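Dna-binding protein RAP1 (Saccharomyces cerevisiae, PDB 4BJT) binds DNA, probably to repress or activate transcription, and through its C-terminal domain binds the Rap1-binding module of Rif1, consistent with a telomeric role. Local coordinates at residues 76-81 against 146-151; 96-101 against 117-122; 127-132 against 142-147. All coordinates share one frame; numbering follows the deposited sequence.

Contact 1. Residues 76-81 against 146-151; sequences DLFLPL and NMFKDN
Met147 fits its methyl end into the notch between two neighbouring side chains, Leu77 and Phe78. The Met147 side chain runs extended from the helix, CG anti to the backbone N at chi1 174°, and this reach is what brings CE to the far wall. There Met147 CE meets Leu77 CD1 tip to tip at 3.6 Å, while Phe78 CE2 flanks the same methyl at 4.1 Å, with CE near the plane of that ring and at its edge. One bump is thus held between an aliphatic branch and an aromatic rim. Within the all-helical C-terminal domain of Rap1, the contact ties the loop leading into the short helix 80-83 to the last turn of helix 140-150. The backbones stay well apart, 12.0 Å between the CA atoms of Leu77 and Met147, and long side chains bridge the distance. The second bump is the ring end of Phe78: its CZ approaches the edge of the Phe148 ring, in plane with it, at 4.0 Å from Phe148 CE1. Phe125 of helix 123-132 touches both Leu77 and Met147, and Phe82 stacks on Phe78 and also touches Phe148. Just beyond, Asn151 turns to positive phi and ends the helix, its N weakly bonded to Met147 O at 2.9 Å.

Contact 2. Residues 96-101 against 117-122; sequences HEVISG and DETGIR
Val98, near the end of helix 88-99, is a knob-into-hole residue: on helix 108-119 it packs against Leu111, Asp114, Leu115 and Glu118, the i, i+3, i+4, i+7 set that frames a hole. The two helices follow each other in the all-helical C-terminal domain, and the contact joins them close to where both finish. The Val98 branch that does the touching is CG2, which lies anti to the carbonyl carbon and faces Glu118 and Thr119. It touches the Glu118 side chain at CB, 3.8 Å away, and again at the carboxylate, where OE1 is also at 3.8 Å. The extended glutamate chain thus passes the methyl, and the two side chains cross obliquely. Thr119 adds a looser touch, its CG2 standing 4.4 Å from Val98 CG2, while its OG1 turns back to bond Leu115 O within its own helix. Beside the methyl, Glu97 OE2 and Glu118 OE1 come within 4.9 Å of each other, a like-charge pair that Lys94, touching Glu118 and weakly paired with Glu97, probably eases. After Thr119 the chain breaks from the helix at Gly120, whose positive phi of 72° suits a glycine. A backbone bond links Ile121 to Leu115, and two residues beyond the glycine Arg122 takes the N-cap position of helix 123-132. Near the C-terminal end of helix 88-99, Gly101 N bonds Val98 O at 3.1 Å, and Ser100 OG donates to His96 O at 2.8 Å from 36° above the carbonyl plane.

Contact 3. Residues 127-132 against 142-147; sequences TSILTC and RYFLNM
The Tyr143 ring carries Ile129 on one face: CG1 stands 3.9 Å from the ring centroid and 17° off its normal, a CH-pi contact displaced a little toward the rim. The CG2 branch of Ile129 spreads over the same ring near CG and CD2. Cys132 SG approaches this ring obliquely, 3.7 Å from Tyr143 CE2, as a sulfur-aromatic contact. Phe144 is met obliquely too, its CZ only 3.5 Å from Ile129 CD1, the two side chains crossing at about a right angle. One isoleucine therefore serves both rings. A chi1 of -173° sets the Tyr143 ring beside its own carbonyl carbon and out toward helix 123-132, and its OH is hydrogen-bonded to Asn153 OD1. A leucine in its place would probably leave Asn153 without this partner and Ile129 without the flat surface under its ethyl branch. The two helical segments cross at 106°, their axes 12.0 Å apart, and the Tyr143 ring and the Ile129 branches fill the interval between them. Around them, Phe125 of helix 123-132 touches Tyr143 and Phe144, Phe91 of helix 88-99 meets the Phe144 ring edge-to-face, and Leu130 packs on helix 108-119 and, with Thr127 and Thr131, on the bound peptide.

All three contacts are largely buried, but the centre of contact 3 lies about 2 Å from the centre of the chain, those of contacts 1 and 2 about 12 and 13 Å. Contacts 1 and 3 use successive turns of helix 140-150 and share Asn146 and Met147; Phe78 CZ of the first packs at 3.8 Å on Phe144 CE1 of the third. Contact 2, nested in the loop contact 1 closes, reaches contact 3 through Ile121 CD1, 3.6 Å from Phe144 CZ, and contact 1 through probable backbone bonds such as Leu79 N to Gly120 O. Aromatic and apolar groups dominate contacts 1 and 3; contact 2 sets an aliphatic knob beside the carboxylate of a partly exposed glutamate.

Contact 1. Residues 76-81 against 146-151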
loop_
_atom_site.group_PDB
_atom_site.type_symbol
_atom_site.label_atom_id
_atom_site.label_comp_id
_atom_site.label_asym_id
_atom_site.label_seq_id
_atom_site.Cartn_x
_atom_site.Cartn_y
_atom_site.Cartn_z
ATOM N N ASP C 76 14.044 -10.026 3.955
ATOM C CA ASP C 76 13.417 -10.563 2.747
ATOM C C ASP C 76 12.516 -9.546 2.075
ATOM O O ASP C 76 12.150 -9.768 0.926
ATOM C CB ASP C 76 12.647 -11.859 2.975
ATOM C CG ASP C 76 11.499 -11.701 3.876
ATOM O OD1 ASP C 76 11.718 -11.293 4.994
ATOM O OD2 ASP C 76 10.356 -11.963 3.436
ATOM N N LEU C 77 12.162 -8.439 2.771
ATOM C CA LEU C 77 11.314 -7.371 2.237
ATOM C C LEU C 77 12.065 -6.075 1.920
ATOM O O LEU C 77 11.674 -5.346 1.015
ATOM C CB LEU C 77 10.224 -7.050 3.253
ATOM C CG LEU C 77 9.271 -8.198 3.600
ATOM C CD1 LEU C 77 8.325 -7.766 4.711
ATOM C CD2 LEU C 77 8.490 -8.643 2.391
ATOM N N PHE C 78 13.146 -5.805 2.665
ATOM C CA PHE C 78 13.907 -4.564 2.563
ATOM C C PHE C 78 15.364 -4.803 2.332
ATOM O O PHE C 78 15.941 -5.789 2.816
ATOM C CB PHE C 78 13.733 -3.760 3.842
ATOM C CG PHE C 78 12.309 -3.332 4.100
ATOM C CD1 PHE C 78 11.805 -2.173 3.540
ATOM C CD2 PHE C 78 11.479 -4.087 4.910
ATOM C CE1 PHE C 78 10.514 -1.744 3.833
ATOM C CE2 PHE C 78 10.162 -3.701 5.141
ATOM C CZ PHE C 78 9.692 -2.519 4.620
ATOM N N LEU C 79 15.973 -3.869 1.600
ATOM C CA LEU C 79 17.389 -3.883 1.250
ATOM C C LEU C 79 18.207 -3.208 2.322
ATOM O O LEU C 79 17.674 -2.469 3.162
ATOM C CB LEU C 79 17.576 -3.128 -0.082
ATOM C CG LEU C 79 16.990 -3.842 -1.286
ATOM C CD1 LEU C 79 16.452 -2.877 -2.294
ATOM C CD2 LEU C 79 17.977 -4.766 -1.907
ATOM N N PRO C 80 19.552 -3.379 2.285
ATOM C CA PRO C 80 20.381 -2.745 3.313
ATOM C C PRO C 80 20.155 -1.230 3.470
ATOM O O PRO C 80 20.172 -0.742 4.595
ATOM C CB PRO C 80 21.806 -3.093 2.870
ATOM C CG PRO C 80 21.647 -4.375 2.139
ATOM C CD PRO C 80 20.334 -4.274 1.422
ATOM N N LEU C 81 19.861 -0.488 2.372
ATOM C CA LEU C 81 19.647 0.949 2.457
ATOM C C LEU C 81 18.537 1.312 3.453
ATOM O O LEU C 81 18.666 2.282 4.198
ATOM C CB LEU C 81 19.324 1.524 1.060
ATOM C CG LEU C 81 19.016 3.024 0.991
ATOM C CD1 LEU C 81 20.248 3.849 1.327
ATOM C CD2 LEU C 81 18.588 3.397 -0.406
ATOM N N ASN C 146 0.766 1.262 8.857
ATOM C CA ASN C 146 -0.075 0.244 9.482
ATOM C C ASN C 146 0.645 -1.094 9.586
ATOM O O ASN C 146 0.540 -1.764 10.603
ATOM C CB ASN C 146 -1.427 0.156 8.782
ATOM C CG ASN C 146 -2.266 1.361 9.134
ATOM O OD1 ASN C 146 -2.991 1.354 10.120
ATOM N ND2 ASN C 146 -2.145 2.408 8.378
ATOM N N MET C 147 1.425 -1.467 8.578
ATOM C CA MET C 147 2.254 -2.666 8.627
ATOM C C MET C 147 3.182 -2.600 9.830
ATOM O O MET C 147 3.291 -3.546 10.609
ATOM C CB MET C 147 3.078 -2.762 7.331
ATOM C CG MET C 147 4.093 -3.920 7.327
ATOM S SD MET C 147 5.216 -3.645 5.941
ATOM C CE MET C 147 6.425 -5.012 6.109
ATOM N N PHE C 148 3.865 -1.482 9.972
ATOM C CA PHE C 148 4.825 -1.322 11.053
ATOM C C PHE C 148 4.181 -1.235 12.425
ATOM O O PHE C 148 4.693 -1.852 13.367
ATOM C CB PHE C 148 5.683 -0.083 10.832
ATOM C CG PHE C 148 6.530 0.003 9.580
ATOM C CD1 PHE C 148 6.931 -1.143 8.909
ATOM C CD2 PHE C 148 7.141 1.196 9.229
ATOM C CE1 PHE C 148 7.797 -1.061 7.818
ATOM C CE2 PHE C 148 8.004 1.266 8.152
ATOM C CZ PHE C 148 8.371 0.126 7.493
ATOM N N LYS C 149 3.082 -0.473 12.560
ATOM C CA LYS C 149 2.422 -0.352 13.860
ATOM C C LYS C 149 1.835 -1.696 14.292
ATOM O O LYS C 149 1.989 -2.074 15.458
ATOM C CB LYS C 149 1.328 0.732 13.822
ATOM C CG LYS C 149 0.758 1.099 15.198
ATOM C CD LYS C 149 -0.422 2.068 15.098
ATOM C CE LYS C 149 -1.117 2.263 16.423
ATOM N NZ LYS C 149 -2.134 3.344 16.356
ATOM N N ASP C 150 1.165 -2.406 13.377
ATOM C CA ASP C 150 0.485 -3.668 13.679
ATOM C C ASP C 150 1.416 -4.875 13.698
ATOM O O ASP C 150 0.979 -5.943 14.130
ATOM C CB ASP C 150 -0.633 -3.940 12.656
ATOM C CG ASP C 150 -1.738 -2.899 12.497
ATOM O OD1 ASP C 150 -1.967 -2.120 13.448
ATOM O OD2 ASP C 150 -2.402 -2.900 11.429
ATOM N N ASN C 151 2.633 -4.751 13.159
ATOM C CA ASN C 151 3.557 -5.887 13.066
ATOM C C ASN C 151 2.925 -7.034 12.260
ATOM O O ASN C 151 2.980 -8.195 12.661
ATOM C CB ASN C 151 3.957 -6.344 14.490
ATOM C CG ASN C 151 5.023 -7.387 14.523
ATOM O OD1 ASN C 151 5.789 -7.519 13.585
ATOM N ND2 ASN C 151 5.012 -8.231 15.554
#

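Contact 2. Residues 96-101 against 117-122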
loop_
_atom_site.group_PDB
_atom_site.type_symbol
_atom_site.label_atom_id
_atom_site.label_comp_id
_atom_site.label_asym_id
_atom_site.label_seq_id
_atom_site.Cartn_x
_atom_site.Cartn_y
_atom_site.Cartn_z
ATOM N N HIS C 96 7.560 9.714 1.009
ATOM C CA HIS C 96 6.735 10.839 0.524
ATOM C C HIS C 96 7.389 11.516 -0.680
ATOM O O HIS C 96 6.711 11.789 -1.668
ATOM C CB HIS C 96 6.514 11.878 1.640
ATOM C CG HIS C 96 5.702 13.066 1.214
ATOM N ND1 HIS C 96 6.303 14.261 0.836
ATOM C CD2 HIS C 96 4.364 13.190 1.073
ATOM C CE1 HIS C 96 5.309 15.078 0.515
ATOM N NE2 HIS C 96 4.127 14.475 0.639
ATOM N N GLU C 97 8.690 11.786 -0.600
ATOM C CA GLU C 97 9.445 12.422 -1.691
ATOM C C GLU C 97 9.400 11.564 -2.983
ATOM O O GLU C 97 9.111 12.100 -4.065
ATOM C CB GLU C 97 10.889 12.693 -1.230
ATOM C CG GLU C 97 11.754 13.498 -2.178
ATOM C CD GLU C 97 13.191 13.671 -1.712
ATOM O OE1 GLU C 97 13.469 13.460 -0.509
ATOM O OE2 GLU C 97 14.042 14.039 -2.555
ATOM N N VAL C 98 9.553 10.235 -2.866
ATOM C CA VAL C 98 9.502 9.355 -4.042
ATOM C C VAL C 98 8.119 9.353 -4.670
ATOM O O VAL C 98 7.985 9.590 -5.880
ATOM C CB VAL C 98 9.912 7.902 -3.688
ATOM C CG1 VAL C 98 9.667 6.953 -4.873
ATOM C CG2 VAL C 98 11.373 7.836 -3.256
ATOM N N ILE C 99 7.094 9.067 -3.858
ATOM C CA ILE C 99 5.736 8.924 -4.391
ATOM C C ILE C 99 5.123 10.253 -4.838
ATOM O O ILE C 99 4.115 10.204 -5.555
ATOM C CB ILE C 99 4.789 8.133 -3.462
ATOM C CG1 ILE C 99 4.454 8.925 -2.180
ATOM C CG2 ILE C 99 5.344 6.711 -3.180
ATOM C CD1 ILE C 99 3.602 8.219 -1.255
ATOM N N SER C 100 5.733 11.414 -4.492
ATOM C CA SER C 100 5.294 12.741 -4.943
ATOM C C SER C 100 5.853 13.081 -6.344
ATOM O O SER C 100 5.523 14.129 -6.902
ATOM C CB SER C 100 5.734 13.819 -3.950
ATOM O OG SER C 100 4.999 13.683 -2.745
ATOM N N GLY C 101 6.711 12.219 -6.883
ATOM C CA GLY C 101 7.295 12.401 -8.200
ATOM C C GLY C 101 6.280 12.254 -9.314
ATOM O O GLY C 101 5.165 11.774 -9.103
ATOM N N ASP C 117 15.922 2.112 -5.053
ATOM C CA ASP C 117 17.123 2.950 -4.957
ATOM C C ASP C 117 17.121 3.977 -3.866
ATOM O O ASP C 117 18.186 4.267 -3.318
ATOM C CB ASP C 117 17.368 3.687 -6.297
ATOM C CG ASP C 117 17.660 2.778 -7.475
ATOM O OD1 ASP C 117 18.012 1.597 -7.246
ATOM O OD2 ASP C 117 17.520 3.239 -8.626
ATOM N N GLU C 118 15.950 4.574 -3.562
ATOM C CA GLU C 118 15.867 5.665 -2.593
ATOM C C GLU C 118 15.392 5.270 -1.216
ATOM O O GLU C 118 15.793 5.911 -0.243
ATOM C CB GLU C 118 14.978 6.779 -3.147
ATOM C CG GLU C 118 15.567 7.377 -4.420
ATOM C CD GLU C 118 14.721 8.475 -5.020
ATOM O OE1 GLU C 118 14.575 9.539 -4.376
ATOM O OE2 GLU C 118 14.163 8.251 -6.118
ATOM N N THR C 119 14.507 4.272 -1.122
ATOM C CA THR C 119 13.934 3.845 0.157
ATOM C C THR C 119 14.304 2.407 0.558
ATOM O O THR C 119 13.953 2.032 1.663
ATOM C CB THR C 119 12.401 4.041 0.175
ATOM O OG1 THR C 119 11.834 3.579 -1.034
ATOM C CG2 THR C 119 11.992 5.480 0.351
ATOM N N GLY C 120 14.968 1.628 -0.299
ATOM C CA GLY C 120 15.374 0.283 0.089
ATOM C C GLY C 120 14.241 -0.713 0.190
ATOM O O GLY C 120 14.356 -1.691 0.931
ATOM N N ILE C 121 13.162 -0.514 -0.558
ATOM C CA ILE C 121 12.059 -1.476 -0.601
ATOM C C ILE C 121 12.335 -2.423 -1.766
ATOM O O ILE C 121 12.585 -1.955 -2.879
ATOM C CB ILE C 121 10.705 -0.779 -0.772
ATOM C CG1 ILE C 121 10.455 0.283 0.339
ATOM C CG2 ILE C 121 9.571 -1.830 -0.808
ATOM C CD1 ILE C 121 9.412 1.290 -0.052
ATOM N N ARG C 122 12.312 -3.748 -1.527
ATOM C CA ARG C 122 12.599 -4.700 -2.608
ATOM C C ARG C 122 11.537 -4.615 -3.701
ATOM O O ARG C 122 10.368 -4.397 -3.416
ATOM C CB ARG C 122 12.743 -6.122 -2.075
ATOM C CG ARG C 122 14.014 -6.274 -1.237
ATOM C CD ARG C 122 14.208 -7.684 -0.752
ATOM N NE ARG C 122 15.352 -7.802 0.154
ATOM C CZ ARG C 122 16.627 -7.921 -0.199
ATOM N NH1 ARG C 122 16.970 -7.973 -1.486
ATOM N NH2 ARG C 122 17.570 -8.022 0.730
#

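Contact 3. Residues 127-132 against 142-147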
loop_
_atom_site.group_PDB
_atom_site.type_symbol
_atom_site.label_atom_id
_atom_site.label_comp_id
_atom_site.label_asym_id
_atom_site.label_seq_id
_atom_site.Cartn_x
_atom_site.Cartn_y
_atom_site.Cartn_z
ATOM N N THR C 127 5.993 -4.158 -5.880
ATOM C CA THR C 127 5.040 -4.616 -6.900
ATOM C C THR C 127 3.804 -5.213 -6.240
ATOM O O THR C 127 2.673 -4.904 -6.663
ATOM C CB THR C 127 5.716 -5.623 -7.850
ATOM O OG1 THR C 127 6.784 -4.937 -8.482
ATOM C CG2 THR C 127 4.751 -6.169 -8.910
ATOM N N SER C 128 4.006 -6.053 -5.215
ATOM C CA SER C 128 2.897 -6.676 -4.495
ATOM C C SER C 128 2.050 -5.605 -3.791
ATOM O O SER C 128 0.805 -5.671 -3.808
ATOM C CB SER C 128 3.399 -7.680 -3.467
ATOM O OG SER C 128 3.963 -8.805 -4.124
ATOM N N ILE C 129 2.709 -4.600 -3.186
ATOM C CA ILE C 129 1.974 -3.529 -2.517
ATOM C C ILE C 129 1.150 -2.759 -3.541
ATOM O O ILE C 129 -0.060 -2.538 -3.343
ATOM C CB ILE C 129 2.928 -2.576 -1.758
ATOM C CG1 ILE C 129 3.644 -3.308 -0.609
ATOM C CG2 ILE C 129 2.156 -1.350 -1.215
ATOM C CD1 ILE C 129 4.821 -2.532 -0.072
ATOM N N LEU C 130 1.769 -2.345 -4.655
ATOM C CA LEU C 130 1.076 -1.576 -5.682
ATOM C C LEU C 130 -0.165 -2.315 -6.154
ATOM O O LEU C 130 -1.226 -1.707 -6.324
ATOM C CB LEU C 130 1.975 -1.321 -6.876
ATOM C CG LEU C 130 2.804 -0.095 -6.776
ATOM C CD1 LEU C 130 3.971 -0.143 -7.766
ATOM C CD2 LEU C 130 1.919 1.164 -7.009
ATOM N N THR C 131 -0.050 -3.642 -6.301
ATOM C CA THR C 131 -1.169 -4.459 -6.741
ATOM C C THR C 131 -2.302 -4.449 -5.709
ATOM O O THR C 131 -3.460 -4.273 -6.085
ATOM C CB THR C 131 -0.691 -5.872 -7.064
ATOM O OG1 THR C 131 0.330 -5.790 -8.070
ATOM C CG2 THR C 131 -1.810 -6.755 -7.575
ATOM N N CYS C 132 -1.994 -4.601 -4.427
ATOM C CA CYS C 132 -3.058 -4.628 -3.436
ATOM C C CYS C 132 -3.656 -3.253 -3.153
ATOM O O CYS C 132 -4.745 -3.175 -2.577
ATOM C CB CYS C 132 -2.629 -5.324 -2.162
ATOM S SG CYS C 132 -1.748 -4.289 -0.999
ATOM N N ARG C 142 0.237 4.833 4.029
ATOM C CA ARG C 142 -0.696 4.155 4.893
ATOM C C ARG C 142 -0.301 2.677 5.054
ATOM O O ARG C 142 -0.418 2.106 6.138
ATOM C CB ARG C 142 -2.100 4.242 4.232
ATOM C CG ARG C 142 -3.162 3.730 5.108
ATOM C CD ARG C 142 -4.548 3.866 4.470
ATOM N NE ARG C 142 -4.897 5.263 4.222
ATOM C CZ ARG C 142 -6.081 5.669 3.753
ATOM N NH1 ARG C 142 -6.998 4.786 3.398
ATOM N NH2 ARG C 142 -6.339 6.964 3.604
ATOM N N TYR C 143 0.113 2.044 3.960
ATOM C CA TYR C 143 0.498 0.640 3.992
ATOM C C TYR C 143 1.622 0.451 4.989
ATOM O O TYR C 143 1.512 -0.376 5.894
ATOM C CB TYR C 143 0.900 0.158 2.595
ATOM C CG TYR C 143 1.143 -1.336 2.529
ATOM C CD1 TYR C 143 2.297 -1.902 3.069
ATOM C CD2 TYR C 143 0.180 -2.194 2.012
ATOM C CE1 TYR C 143 2.500 -3.274 3.051
ATOM C CE2 TYR C 143 0.402 -3.567 1.931
ATOM C CZ TYR C 143 1.555 -4.108 2.458
ATOM O OH TYR C 143 1.705 -5.470 2.380
ATOM N N PHE C 144 2.691 1.223 4.853
ATOM C CA PHE C 144 3.847 1.036 5.764
ATOM C C PHE C 144 3.547 1.424 7.197
ATOM O O PHE C 144 3.944 0.702 8.107
ATOM C CB PHE C 144 5.078 1.782 5.244
ATOM C CG PHE C 144 5.658 1.126 4.025
ATOM C CD1 PHE C 144 6.321 -0.075 4.123
ATOM C CD2 PHE C 144 5.485 1.676 2.774
ATOM C CE1 PHE C 144 6.824 -0.707 2.988
ATOM C CE2 PHE C 144 5.968 1.022 1.637
ATOM C CZ PHE C 144 6.636 -0.159 1.758
ATOM N N LEU C 145 2.841 2.545 7.440
ATOM C CA LEU C 145 2.560 2.911 8.824
ATOM C C LEU C 145 1.788 1.829 9.531
ATOM O O LEU C 145 2.062 1.532 10.689
ATOM C CB LEU C 145 1.765 4.208 8.908
ATOM C CG LEU C 145 2.521 5.479 8.534
ATOM C CD1 LEU C 145 1.540 6.631 8.240
ATOM C CD2 LEU C 145 3.517 5.868 9.631
ATOM N N ASN C 146 0.766 1.262 8.857
ATOM C CA ASN C 146 -0.075 0.244 9.482
ATOM C C ASN C 146 0.645 -1.094 9.586
ATOM O O ASN C 146 0.540 -1.764 10.603
ATOM C CB ASN C 146 -1.427 0.156 8.782
ATOM C CG ASN C 146 -2.266 1.361 9.134
ATOM O OD1 ASN C 146 -2.991 1.354 10.120
ATOM N ND2 ASN C 146 -2.145 2.408 8.378
ATOM N N MET C 147 1.425 -1.467 8.578
ATOM C CA MET C 147 2.254 -2.666 8.627
ATOM C C MET C 147 3.182 -2.600 9.830
ATOM O O MET C 147 3.291 -3.546 10.609
ATOM C CB MET C 147 3.078 -2.762 7.331
ATOM C CG MET C 147 4.093 -3.920 7.327
ATOM S SD MET C 147 5.216 -3.645 5.941
ATOM C CE MET C 147 6.425 -5.012 6.109
#